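Long-range contacts in N-alpha-acetyltransferase 35, NatC auxiliary subunit (Saccharomyces cerevisiae, PDB 6YGA), which serves as the auxiliary subunit of the NatC complex, which acetylates the N-terminus of L-A virus Gag protein, and has a role in propagating L-A and M viruses: residues Leu672-Lys677 / Glu717-Phe722; Tyr323-Phe328 / Arg665-Leu670; Val710-Thr715 / Pro723-Arg728; Leu475-Glu480 / Ile547-Cys552. All blocks are in the same frame, centred on the assembly; numbering follows the deposited sequence.

Interaction 1: residues Leu672-Lys677 / Glu717-Phe722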
# COMPACT_ATOMS: atom_id res chain seq x y z
N LEU B 672 22.52 -13.26 2.34
CA LEU B 672 23.54 -13.03 3.36
C LEU B 672 23.20 -11.80 4.19
O LEU B 672 23.31 -11.82 5.43
CB LEU B 672 24.91 -12.87 2.71
CG LEU B 672 25.54 -14.14 2.13
CD1 LEU B 672 26.83 -13.82 1.39
CD2 LEU B 672 25.79 -15.16 3.23
N GLU B 673 22.78 -10.72 3.53
CA GLU B 673 22.41 -9.51 4.24
C GLU B 673 21.25 -9.76 5.19
O GLU B 673 21.21 -9.21 6.30
CB GLU B 673 22.07 -8.41 3.23
CG GLU B 673 21.62 -7.09 3.84
CD GLU B 673 21.27 -6.05 2.79
OE1 GLU B 673 21.64 -6.25 1.61
OE2 GLU B 673 20.62 -5.04 3.14
N TYR B 674 20.30 -10.60 4.78
CA TYR B 674 19.18 -10.95 5.65
C TYR B 674 19.65 -11.66 6.91
O TYR B 674 19.31 -11.26 8.03
CB TYR B 674 18.18 -11.81 4.89
CG TYR B 674 17.18 -12.52 5.78
CD1 TYR B 674 16.14 -11.82 6.37
CD2 TYR B 674 17.29 -13.88 6.02
CE1 TYR B 674 15.23 -12.45 7.19
CE2 TYR B 674 16.38 -14.53 6.84
CZ TYR B 674 15.35 -13.81 7.41
OH TYR B 674 14.44 -14.44 8.22
N TYR B 675 20.44 -12.73 6.75
CA TYR B 675 20.88 -13.49 7.92
C TYR B 675 21.82 -12.67 8.79
O TYR B 675 21.85 -12.85 10.02
CB TYR B 675 21.54 -14.80 7.49
CG TYR B 675 20.54 -15.85 7.10
CD1 TYR B 675 19.84 -16.56 8.07
CD2 TYR B 675 20.28 -16.13 5.76
CE1 TYR B 675 18.91 -17.52 7.71
CE2 TYR B 675 19.36 -17.10 5.40
CZ TYR B 675 18.67 -17.79 6.38
OH TYR B 675 17.75 -18.74 6.02
N CYS B 676 22.59 -11.76 8.19
CA CYS B 676 23.37 -10.82 8.98
C CYS B 676 22.46 -9.97 9.86
O CYS B 676 22.73 -9.78 11.05
CB CYS B 676 24.22 -9.94 8.07
SG CYS B 676 25.22 -8.73 8.95
N LYS B 677 21.37 -9.45 9.28
CA LYS B 677 20.41 -8.69 10.07
C LYS B 677 19.74 -9.57 11.12
O LYS B 677 19.45 -9.12 12.23
CB LYS B 677 19.36 -8.06 9.16
CG LYS B 677 19.91 -6.98 8.25
CD LYS B 677 18.82 -6.35 7.40
CE LYS B 677 19.33 -5.09 6.72
NZ LYS B 677 18.31 -4.49 5.81
N GLU B 717 19.67 -2.28 12.21
CA GLU B 717 20.33 -3.20 11.29
C GLU B 717 19.91 -4.64 11.52
O GLU B 717 20.59 -5.56 11.05
CB GLU B 717 21.85 -3.06 11.39
CG GLU B 717 22.37 -1.75 10.82
CD GLU B 717 21.90 -1.51 9.39
OE1 GLU B 717 21.90 -2.47 8.59
OE2 GLU B 717 21.52 -0.36 9.08
N GLY B 718 18.81 -4.86 12.23
CA GLY B 718 18.31 -6.19 12.49
C GLY B 718 17.16 -6.57 11.57
O GLY B 718 16.83 -5.87 10.61
N TRP B 719 16.54 -7.70 11.88
CA TRP B 719 15.37 -8.18 11.17
C TRP B 719 14.16 -8.00 12.08
O TRP B 719 14.06 -8.64 13.13
CB TRP B 719 15.52 -9.64 10.74
CG TRP B 719 14.41 -10.07 9.84
CD1 TRP B 719 13.47 -11.03 10.09
CD2 TRP B 719 14.10 -9.54 8.54
NE1 TRP B 719 12.61 -11.13 9.03
CE2 TRP B 719 12.97 -10.23 8.07
CE3 TRP B 719 14.68 -8.55 7.74
CZ2 TRP B 719 12.40 -9.96 6.82
CZ3 TRP B 719 14.11 -8.29 6.51
CH2 TRP B 719 12.99 -8.99 6.06
N ASN B 720 13.23 -7.14 11.66
CA ASN B 720 12.17 -6.65 12.52
C ASN B 720 10.94 -7.54 12.54
O ASN B 720 9.87 -7.10 12.99
CB ASN B 720 11.79 -5.22 12.12
CG ASN B 720 12.94 -4.26 12.30
OD1 ASN B 720 13.82 -4.48 13.14
ND2 ASN B 720 12.95 -3.18 11.52
N TYR B 721 11.05 -8.78 12.06
CA TYR B 721 10.02 -9.76 12.40
C TYR B 721 10.06 -10.11 13.88
O TYR B 721 9.08 -10.64 14.41
CB TYR B 721 10.18 -11.04 11.57
CG TYR B 721 9.66 -10.95 10.15
CD1 TYR B 721 9.38 -9.73 9.55
CD2 TYR B 721 9.43 -12.11 9.41
CE1 TYR B 721 8.91 -9.66 8.24
CE2 TYR B 721 8.95 -12.05 8.12
CZ TYR B 721 8.69 -10.83 7.54
OH TYR B 721 8.22 -10.78 6.25
N PHE B 722 11.18 -9.83 14.55
CA PHE B 722 11.36 -10.13 15.97
C PHE B 722 11.83 -8.85 16.66
O PHE B 722 13.03 -8.66 16.90
CB PHE B 722 12.36 -11.26 16.18
CG PHE B 722 12.06 -12.50 15.38
CD1 PHE B 722 12.62 -12.66 14.12
CD2 PHE B 722 11.24 -13.49 15.88
CE1 PHE B 722 12.35 -13.80 13.37
CE2 PHE B 722 10.97 -14.63 15.13
CZ PHE B 722 11.52 -14.78 13.87
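Glu673 runs out along the helix surface and meets Lys677 one turn later, its OE2 3.6 Å from Lys677 NZ in a salt bridge that holds the lysine chain alongside its own helix. At Tyr674, CG is anti to the backbone N (chi1 165°), and the ring thereby presents its edge to Trp719 in a T-shaped pair with planes at 83°. The touching atom is Tyr674 CE1, which stands over the middle of the indole, 3.3 Å from Trp719 CE2. Tyr675 turns the other way, into the helix bundle. Backbone meets backbone at Lys677: its CA lies 3.3 Å from Glu717 O, while its own carbonyl O receives the CA of Gly718 at 3.2 Å, so two CA-H...O contacts run in opposite directions. Lys677 CG also rests against Glu717 O, at 3.2 Å. The next turn of helix 668-701 reinforces this, Thr681 OG1 and His680 ND1 being hydrogen-bonded to Trp719 N and Glu717 O. The 717-722 segment, which links the two strands of the C-terminal hairpin, is thus laid across that helix; beyond it Tyr721 packs on helix 433-456 and Phe722 on helix 511-564, while Tyr675 faces helix 619-653.

Interaction 2: residues Tyr323-Phe328 / Arg665-Leu670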
# COMPACT_ATOMS: atom_id res chain seq x y z
N TYR B 323 12.05 -19.68 -6.38
CA TYR B 323 11.37 -19.55 -5.10
C TYR B 323 12.16 -18.65 -4.15
O TYR B 323 11.60 -17.73 -3.54
CB TYR B 323 11.15 -20.94 -4.49
CG TYR B 323 10.54 -20.97 -3.11
CD1 TYR B 323 9.16 -20.97 -2.94
CD2 TYR B 323 11.34 -21.04 -1.98
CE1 TYR B 323 8.59 -21.01 -1.68
CE2 TYR B 323 10.78 -21.08 -0.72
CZ TYR B 323 9.41 -21.07 -0.57
OH TYR B 323 8.87 -21.11 0.69
N GLN B 324 13.47 -18.89 -4.04
CA GLN B 324 14.30 -18.06 -3.17
C GLN B 324 14.49 -16.65 -3.74
O GLN B 324 14.68 -15.70 -2.98
CB GLN B 324 15.65 -18.73 -2.94
CG GLN B 324 15.57 -20.04 -2.16
CD GLN B 324 15.42 -19.82 -0.66
OE1 GLN B 324 14.61 -19.01 -0.21
NE2 GLN B 324 16.21 -20.56 0.12
N PHE B 325 14.45 -16.51 -5.07
CA PHE B 325 14.47 -15.17 -5.64
C PHE B 325 13.24 -14.38 -5.22
O PHE B 325 13.35 -13.21 -4.85
CB PHE B 325 14.57 -15.24 -7.17
CG PHE B 325 14.58 -13.89 -7.84
CD1 PHE B 325 13.39 -13.26 -8.20
CD2 PHE B 325 15.78 -13.25 -8.12
CE1 PHE B 325 13.40 -12.02 -8.82
CE2 PHE B 325 15.79 -12.01 -8.74
CZ PHE B 325 14.60 -11.40 -9.08
N ALA B 326 12.07 -15.01 -5.26
CA ALA B 326 10.85 -14.34 -4.82
C ALA B 326 10.88 -14.04 -3.32
O ALA B 326 10.28 -13.06 -2.88
CB ALA B 326 9.62 -15.17 -5.16
N LYS B 327 11.57 -14.87 -2.54
CA LYS B 327 11.57 -14.67 -1.09
C LYS B 327 12.47 -13.51 -0.68
O LYS B 327 12.26 -12.92 0.38
CB LYS B 327 12.01 -15.95 -0.38
CG LYS B 327 10.97 -17.05 -0.40
CD LYS B 327 10.03 -16.97 0.80
CE LYS B 327 10.75 -17.36 2.09
NZ LYS B 327 9.85 -17.39 3.27
N PHE B 328 13.46 -13.17 -1.50
CA PHE B 328 14.50 -12.23 -1.10
C PHE B 328 14.62 -10.98 -1.95
O PHE B 328 15.16 -9.98 -1.46
CB PHE B 328 15.87 -12.92 -1.08
CG PHE B 328 16.08 -13.85 0.09
CD1 PHE B 328 16.50 -13.35 1.31
CD2 PHE B 328 15.85 -15.21 -0.03
CE1 PHE B 328 16.70 -14.19 2.40
CE2 PHE B 328 16.05 -16.06 1.05
CZ PHE B 328 16.47 -15.55 2.26
N ARG B 665 21.40 -18.86 -5.25
CA ARG B 665 22.43 -18.41 -6.18
C ARG B 665 22.10 -17.05 -6.77
O ARG B 665 22.98 -16.20 -6.94
CB ARG B 665 22.64 -19.45 -7.28
CG ARG B 665 23.63 -19.02 -8.36
CD ARG B 665 23.88 -20.14 -9.36
NE ARG B 665 22.68 -20.49 -10.12
CZ ARG B 665 22.41 -20.01 -11.33
NH1 ARG B 665 23.24 -19.17 -11.93
NH2 ARG B 665 21.29 -20.38 -11.95
N LEU B 666 20.83 -16.81 -7.09
CA LEU B 666 20.45 -15.55 -7.72
C LEU B 666 20.35 -14.40 -6.74
O LEU B 666 20.40 -13.24 -7.15
CB LEU B 666 19.11 -15.71 -8.46
CG LEU B 666 19.02 -16.85 -9.49
CD1 LEU B 666 17.70 -16.78 -10.24
CD2 LEU B 666 20.20 -16.80 -10.45
N VAL B 667 20.21 -14.68 -5.44
CA VAL B 667 20.04 -13.64 -4.44
C VAL B 667 21.05 -13.84 -3.32
O VAL B 667 20.73 -13.68 -2.14
CB VAL B 667 18.60 -13.62 -3.89
CG1 VAL B 667 17.65 -13.06 -4.93
CG2 VAL B 667 18.18 -15.02 -3.48
N GLN B 668 22.29 -14.20 -3.69
CA GLN B 668 23.27 -14.59 -2.68
C GLN B 668 23.58 -13.44 -1.73
O GLN B 668 23.57 -13.62 -0.50
CB GLN B 668 24.55 -15.09 -3.37
CG GLN B 668 25.60 -15.61 -2.40
CD GLN B 668 26.89 -15.99 -3.10
OE1 GLN B 668 27.08 -15.71 -4.28
NE2 GLN B 668 27.79 -16.64 -2.37
N GLU B 669 23.84 -12.25 -2.27
CA GLU B 669 24.15 -11.11 -1.42
C GLU B 669 22.97 -10.74 -0.52
O GLU B 669 23.15 -10.46 0.67
CB GLU B 669 24.56 -9.90 -2.27
CG GLU B 669 25.73 -10.15 -3.23
CD GLU B 669 25.27 -10.49 -4.64
OE1 GLU B 669 24.37 -11.34 -4.78
OE2 GLU B 669 25.81 -9.90 -5.60
N LEU B 670 21.75 -10.73 -1.07
CA LEU B 670 20.58 -10.34 -0.29
C LEU B 670 20.29 -11.34 0.82
O LEU B 670 19.89 -10.95 1.92
CB LEU B 670 19.37 -10.16 -1.20
CG LEU B 670 19.40 -8.99 -2.19
CD1 LEU B 670 18.38 -9.17 -3.31
CD2 LEU B 670 19.18 -7.67 -1.47
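Val667 has CG1 beside its backbone N and CG2 in the crowded position between N and the carbonyl carbon (chi1 -73°), so its two methyls fan out over helix 319-328. Phe325, with CG anti to the backbone N (chi1 179°), and Phe328, with CG anti to the carbonyl carbon (chi1 -75°), lie on successive turns and flank the valine. Each of its methyls therefore has its own partner: CG1 touches CD2 of the Phe325 ring at 3.7 Å, and CG2 lies 3.9 Å from CB of Phe328. Both phenylalanine side chains cross the valine at about a right angle. CG2 also rests on the backbone, 3.6 Å from Gln324 O, the same carbonyl that lies at the edge of the Phe328 ring, in its plane.

Leu666 and Leu670 extend this patch at its two ends. CB of Leu666 is 4.2 Å from Phe325 CD2, and Leu670 CD1 comes within 3.8 Å of Phe328 O. The contact is buried, and its side-chain contacts are apolar. Gln324 turns its amide away to donate from NE2 to Thr662 O, and Arg665 forms a salt bridge through NE with Glu321. The ring of Phe329 meets that of Phe325 with the planes nearly parallel.

Val667 occupies the N-cap position of helix 668-701. This is apolar helix packing, in which the last turns of helix 319-328 meet the N-terminal start of helix 668-701, within the largely helical region that belongs to the NAA35-like TPR-repeat family.

Interaction 3: residues Val710-Thr715 / Pro723-Arg728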
# COMPACT_ATOMS: atom_id res chain seq x y z
N VAL B 710 6.37 -1.11 28.19
CA VAL B 710 7.07 -1.97 27.24
C VAL B 710 6.73 -1.50 25.84
O VAL B 710 5.57 -1.24 25.52
CB VAL B 710 6.70 -3.44 27.44
CG1 VAL B 710 7.54 -4.33 26.53
CG2 VAL B 710 6.88 -3.85 28.90
N GLU B 711 7.75 -1.38 24.99
CA GLU B 711 7.57 -0.99 23.60
C GLU B 711 8.29 -2.00 22.71
O GLU B 711 9.35 -2.51 23.06
CB GLU B 711 8.11 0.42 23.32
CG GLU B 711 7.39 1.54 24.06
CD GLU B 711 7.90 2.91 23.64
OE1 GLU B 711 8.95 2.97 22.99
OE2 GLU B 711 7.24 3.92 23.96
N LEU B 712 7.69 -2.28 21.56
CA LEU B 712 8.29 -3.17 20.56
C LEU B 712 9.20 -2.32 19.69
O LEU B 712 8.73 -1.60 18.80
CB LEU B 712 7.22 -3.87 19.75
CG LEU B 712 6.32 -4.84 20.52
CD1 LEU B 712 5.13 -5.25 19.68
CD2 LEU B 712 7.12 -6.06 20.95
N VAL B 713 10.50 -2.41 19.93
CA VAL B 713 11.49 -1.55 19.27
C VAL B 713 12.12 -2.30 18.10
O VAL B 713 12.52 -3.46 18.24
CB VAL B 713 12.57 -1.09 20.27
CG1 VAL B 713 13.69 -0.37 19.55
CG2 VAL B 713 11.95 -0.18 21.32
N HIS B 714 12.20 -1.64 16.96
CA HIS B 714 12.85 -2.21 15.79
C HIS B 714 14.36 -1.99 15.86
O HIS B 714 14.82 -0.89 16.18
CB HIS B 714 12.28 -1.59 14.51
CG HIS B 714 10.88 -2.02 14.19
ND1 HIS B 714 10.38 -2.01 12.91
CD2 HIS B 714 9.88 -2.46 14.99
CE1 HIS B 714 9.13 -2.44 12.93
NE2 HIS B 714 8.80 -2.72 14.18
N THR B 715 15.12 -3.05 15.57
CA THR B 715 16.57 -2.94 15.49
C THR B 715 16.96 -2.39 14.12
O THR B 715 16.54 -2.92 13.09
CB THR B 715 17.22 -4.31 15.72
OG1 THR B 715 16.78 -4.85 16.97
CG2 THR B 715 18.74 -4.19 15.74
N PRO B 723 10.91 -7.94 16.98
CA PRO B 723 11.31 -6.69 17.64
C PRO B 723 11.81 -6.95 19.05
O PRO B 723 11.57 -8.01 19.65
CB PRO B 723 10.03 -5.86 17.65
CG PRO B 723 8.93 -6.86 17.59
CD PRO B 723 9.46 -7.99 16.75
N ILE B 724 12.51 -5.96 19.59
CA ILE B 724 13.08 -6.05 20.93
C ILE B 724 12.07 -5.47 21.92
O ILE B 724 11.68 -4.30 21.81
CB ILE B 724 14.42 -5.30 21.01
CG1 ILE B 724 15.35 -5.73 19.87
CG2 ILE B 724 15.08 -5.54 22.36
CD1 ILE B 724 15.76 -7.18 19.93
N GLN B 725 11.66 -6.28 22.89
CA GLN B 725 10.72 -5.84 23.93
C GLN B 725 11.50 -5.00 24.94
O GLN B 725 12.20 -5.54 25.80
CB GLN B 725 10.04 -7.03 24.58
CG GLN B 725 9.27 -7.91 23.60
CD GLN B 725 8.63 -9.12 24.25
OE1 GLN B 725 7.80 -8.99 25.16
NE2 GLN B 725 9.00 -10.30 23.79
N THR B 726 11.36 -3.68 24.84
CA THR B 726 12.22 -2.73 25.53
C THR B 726 11.47 -2.01 26.64
O THR B 726 10.33 -1.57 26.46
CB THR B 726 12.78 -1.70 24.54
OG1 THR B 726 13.33 -2.39 23.41
CG2 THR B 726 13.86 -0.84 25.18
N LEU B 727 12.12 -1.90 27.80
CA LEU B 727 11.60 -1.08 28.89
C LEU B 727 11.83 0.39 28.59
O LEU B 727 12.84 0.75 27.98
CB LEU B 727 12.29 -1.44 30.21
CG LEU B 727 11.87 -2.75 30.85
CD1 LEU B 727 12.56 -2.96 32.18
CD2 LEU B 727 10.37 -2.75 31.01
N ARG B 728 10.89 1.23 29.01
CA ARG B 728 11.06 2.67 28.86
C ARG B 728 10.30 3.36 29.97
O ARG B 728 9.18 2.97 30.31
CB ARG B 728 10.59 3.15 27.48
CG ARG B 728 11.75 3.37 26.51
CD ARG B 728 11.30 3.50 25.07
NE ARG B 728 12.42 3.26 24.16
CZ ARG B 728 12.32 3.24 22.83
NH1 ARG B 728 11.15 3.45 22.24
NH2 ARG B 728 13.40 3.01 22.09
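Four backbone hydrogen bonds form the first shell, in two reciprocal pairs. Glu711 N donates to Thr726 O at 3.0 Å, and Thr726 N returns to Glu711 O at 2.9 Å along an almost straight line (174°). Val713 N reaches Ile724 O at 2.9 Å from above the carbonyl plane, whereas Ile724 N meets Val713 O at 2.8 Å in the plane of the Val713 carbonyl. Leu712 with Gln725 is the non-hydrogen-bonded pair between them, and Val710 with Leu727 the one beyond Glu711-Thr726. The side chains next in line fall on two faces. On one, Leu712 CD2 lies beside both Pro723 CG and Gln725 CG, at 3.9 Å each. On the other, Arg728 reaches back extended: its NH1 forms a salt bridge with Glu711 OE1, modelled very short at 2.4 Å, with the carboxylate and guanidinium planes 82° apart, while Val713 CG2 lies over one guanidinium face, toward its rim, 3.6 Å from Arg728 NH2. Further out, Ile724 and Leu727 pack on helix 668-701, and Gln725 lies on helix 511-564, its NE2 hydrogen-bonded to Glu555. Antiparallel register and a pronounced twist, with the strand directions 138° apart, define a two-stranded beta hairpin closed by a long connecting loop and set against the helices.

Interaction 4: residues Leu475-Glu480 / Ile547-Cys552. With EDO (1,2-ethanediol), chain C; EDO (1,2-ethanediol), chain D.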
# COMPACT_ATOMS: atom_id res chain seq x y z
N LEU B 475 3.17 -22.92 15.60
CA LEU B 475 3.15 -23.26 14.18
C LEU B 475 4.50 -23.81 13.72
O LEU B 475 4.55 -24.80 12.98
CB LEU B 475 2.79 -22.03 13.34
CG LEU B 475 1.38 -21.46 13.45
CD1 LEU B 475 1.22 -20.32 12.46
CD2 LEU B 475 0.32 -22.53 13.23
N SER B 476 5.60 -23.18 14.15
CA SER B 476 6.93 -23.65 13.76
C SER B 476 7.22 -25.05 14.29
O SER B 476 7.93 -25.82 13.64
CB SER B 476 7.99 -22.67 14.27
OG SER B 476 7.75 -21.36 13.82
N HIS B 477 6.68 -25.39 15.46
CA HIS B 477 6.88 -26.73 15.99
C HIS B 477 6.20 -27.76 15.09
O HIS B 477 6.76 -28.82 14.81
CB HIS B 477 6.35 -26.83 17.42
CG HIS B 477 6.55 -28.17 18.06
ND1 HIS B 477 5.58 -29.15 18.02
CD2 HIS B 477 7.58 -28.68 18.76
CE1 HIS B 477 6.02 -30.22 18.67
NE2 HIS B 477 7.23 -29.96 19.13
N HIS B 478 4.99 -27.45 14.61
CA HIS B 478 4.30 -28.36 13.70
C HIS B 478 5.01 -28.43 12.35
O HIS B 478 5.06 -29.49 11.72
CB HIS B 478 2.85 -27.93 13.52
CG HIS B 478 1.96 -28.34 14.65
ND1 HIS B 478 1.16 -29.46 14.60
CD2 HIS B 478 1.74 -27.77 15.86
CE1 HIS B 478 0.49 -29.58 15.73
NE2 HIS B 478 0.82 -28.56 16.52
N LEU B 479 5.55 -27.30 11.87
CA LEU B 479 6.28 -27.33 10.61
C LEU B 479 7.56 -28.14 10.73
O LEU B 479 7.92 -28.87 9.80
CB LEU B 479 6.57 -25.90 10.14
CG LEU B 479 7.31 -25.80 8.80
CD1 LEU B 479 6.61 -26.63 7.74
CD2 LEU B 479 7.40 -24.35 8.36
N GLU B 480 8.26 -28.02 11.86
CA GLU B 480 9.49 -28.79 12.03
C GLU B 480 9.19 -30.28 12.12
O GLU B 480 9.91 -31.10 11.54
CB GLU B 480 10.24 -28.31 13.28
CG GLU B 480 11.64 -28.90 13.42
CD GLU B 480 11.91 -29.43 14.81
OE1 GLU B 480 10.99 -29.39 15.65
OE2 GLU B 480 13.05 -29.87 15.07
N ILE B 547 15.56 -22.01 13.69
CA ILE B 547 15.93 -20.65 14.06
C ILE B 547 14.68 -19.84 14.38
O ILE B 547 14.62 -19.13 15.39
CB ILE B 547 16.76 -19.99 12.94
CG1 ILE B 547 18.13 -20.65 12.86
CG2 ILE B 547 16.90 -18.50 13.17
CD1 ILE B 547 18.94 -20.19 11.67
N THR B 548 13.66 -19.94 13.52
CA THR B 548 12.39 -19.27 13.79
C THR B 548 11.79 -19.74 15.10
O THR B 548 11.33 -18.94 15.92
CB THR B 548 11.41 -19.52 12.64
OG1 THR B 548 11.89 -18.89 11.45
CG2 THR B 548 10.03 -18.97 12.98
N LYS B 549 11.79 -21.06 15.33
CA LYS B 549 11.22 -21.62 16.54
C LYS B 549 11.94 -21.10 17.78
O LYS B 549 11.31 -20.70 18.76
CB LYS B 549 11.27 -23.14 16.49
CG LYS B 549 10.15 -23.84 17.23
CD LYS B 549 10.32 -25.36 17.17
CE LYS B 549 11.55 -25.80 17.96
NZ LYS B 549 11.74 -27.27 17.95
N SER B 550 13.27 -21.08 17.74
CA SER B 550 14.05 -20.60 18.88
C SER B 550 13.79 -19.12 19.15
O SER B 550 13.66 -18.72 20.31
CB SER B 550 15.54 -20.85 18.64
OG SER B 550 15.83 -22.24 18.61
N LEU B 551 13.74 -18.30 18.10
CA LEU B 551 13.56 -16.86 18.30
C LEU B 551 12.21 -16.55 18.92
O LEU B 551 12.12 -15.71 19.83
CB LEU B 551 13.74 -16.12 16.98
CG LEU B 551 15.18 -16.06 16.45
CD1 LEU B 551 15.22 -15.37 15.11
CD2 LEU B 551 16.08 -15.36 17.46
N CYS B 552 11.14 -17.20 18.45
CA CYS B 552 9.83 -17.02 19.06
C CYS B 552 9.84 -17.41 20.53
O CYS B 552 9.28 -16.70 21.37
CB CYS B 552 8.79 -17.85 18.31
SG CYS B 552 8.58 -17.40 16.58
C1 EDO C . 13.78 -24.51 20.55
O1 EDO C . 14.02 -24.16 19.18
C2 EDO C . 15.06 -25.08 21.16
O2 EDO C . 14.84 -25.40 22.54
C1 EDO D . 14.54 -17.67 10.48
O1 EDO D . 13.34 -16.92 10.73
C2 EDO D . 15.09 -17.35 9.10
O2 EDO D . 14.04 -17.33 8.14
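The imidazole of His477 stands oblique to the end of the Lys549 chain, whose CD meets the base of the histidine; NE2 of the histidine remains 5.4 Å from Lys549 NZ. Both oxygens of the Glu480 carboxylate have a weak partner: OE1 takes a weak hydrogen bond from Lys549 NZ as part of a salt bridge at 3.2 Å, and OE2 has a weak bond from Asn546 ND2. The ring of His478 belongs to its own helix, edge-to-face with Tyr474.

Lys549 carries most of the contact. Its chain bends at the third torsion (chi3 67°), turning the ammonium group along the opposing helix to Glu480, one turn beyond Ser476, and the two charged side chains cross at about a right angle. Before the bend, CG packs on Ser476 CB at 3.8 Å and CD lies 3.9 Å from His477 CA. The small serine sits where the backbones come nearest, the CA atoms of Ser476 and Lys549 being 5.5 Å apart. Its OG, hydrogen-bonded to Val472 O, also touches the Thr548 methyl CG2.

Two ethanediol molecules, probably from the crystallisation liquor, flank helix 511-564: one donates from O1 to Ser550 OG at 2.7 Å, while O1 of the other shares a hydrogen bond with Thr548 OG1 at 2.5 Å. Glu636 also hydrogen-bonds Ser550 OG, linking this helix to helix 619-653.

With axes 9.1 Å apart and directions at 155°, the segments form part of an antiparallel helical hairpin, in which the long helices 465-506 and 511-564 are joined by a short turn.

Overall arrangement
From the N terminus, interaction 2 opens first, at 323-328, and closes only at 665-670, ending a loop of more than 300 residues that is largely helical. Interaction 4 opens and closes within that loop, between the two arms of a long helical hairpin. Helix 668-701 then continues directly from interaction 2 into interaction 1, where Tyr674 packs on Phe328. Interaction 1 opens at 672-677, interaction 3 opens at 710-715 before interaction 1 closes at 717-722, and interaction 3 closes last at 723-728, so the two cross and the loop packed on the helix is the one connecting the two strands. Phe722 reaches Leu551 and Cys552 of interaction 4, tying the C-terminal hairpin to helix 511-564.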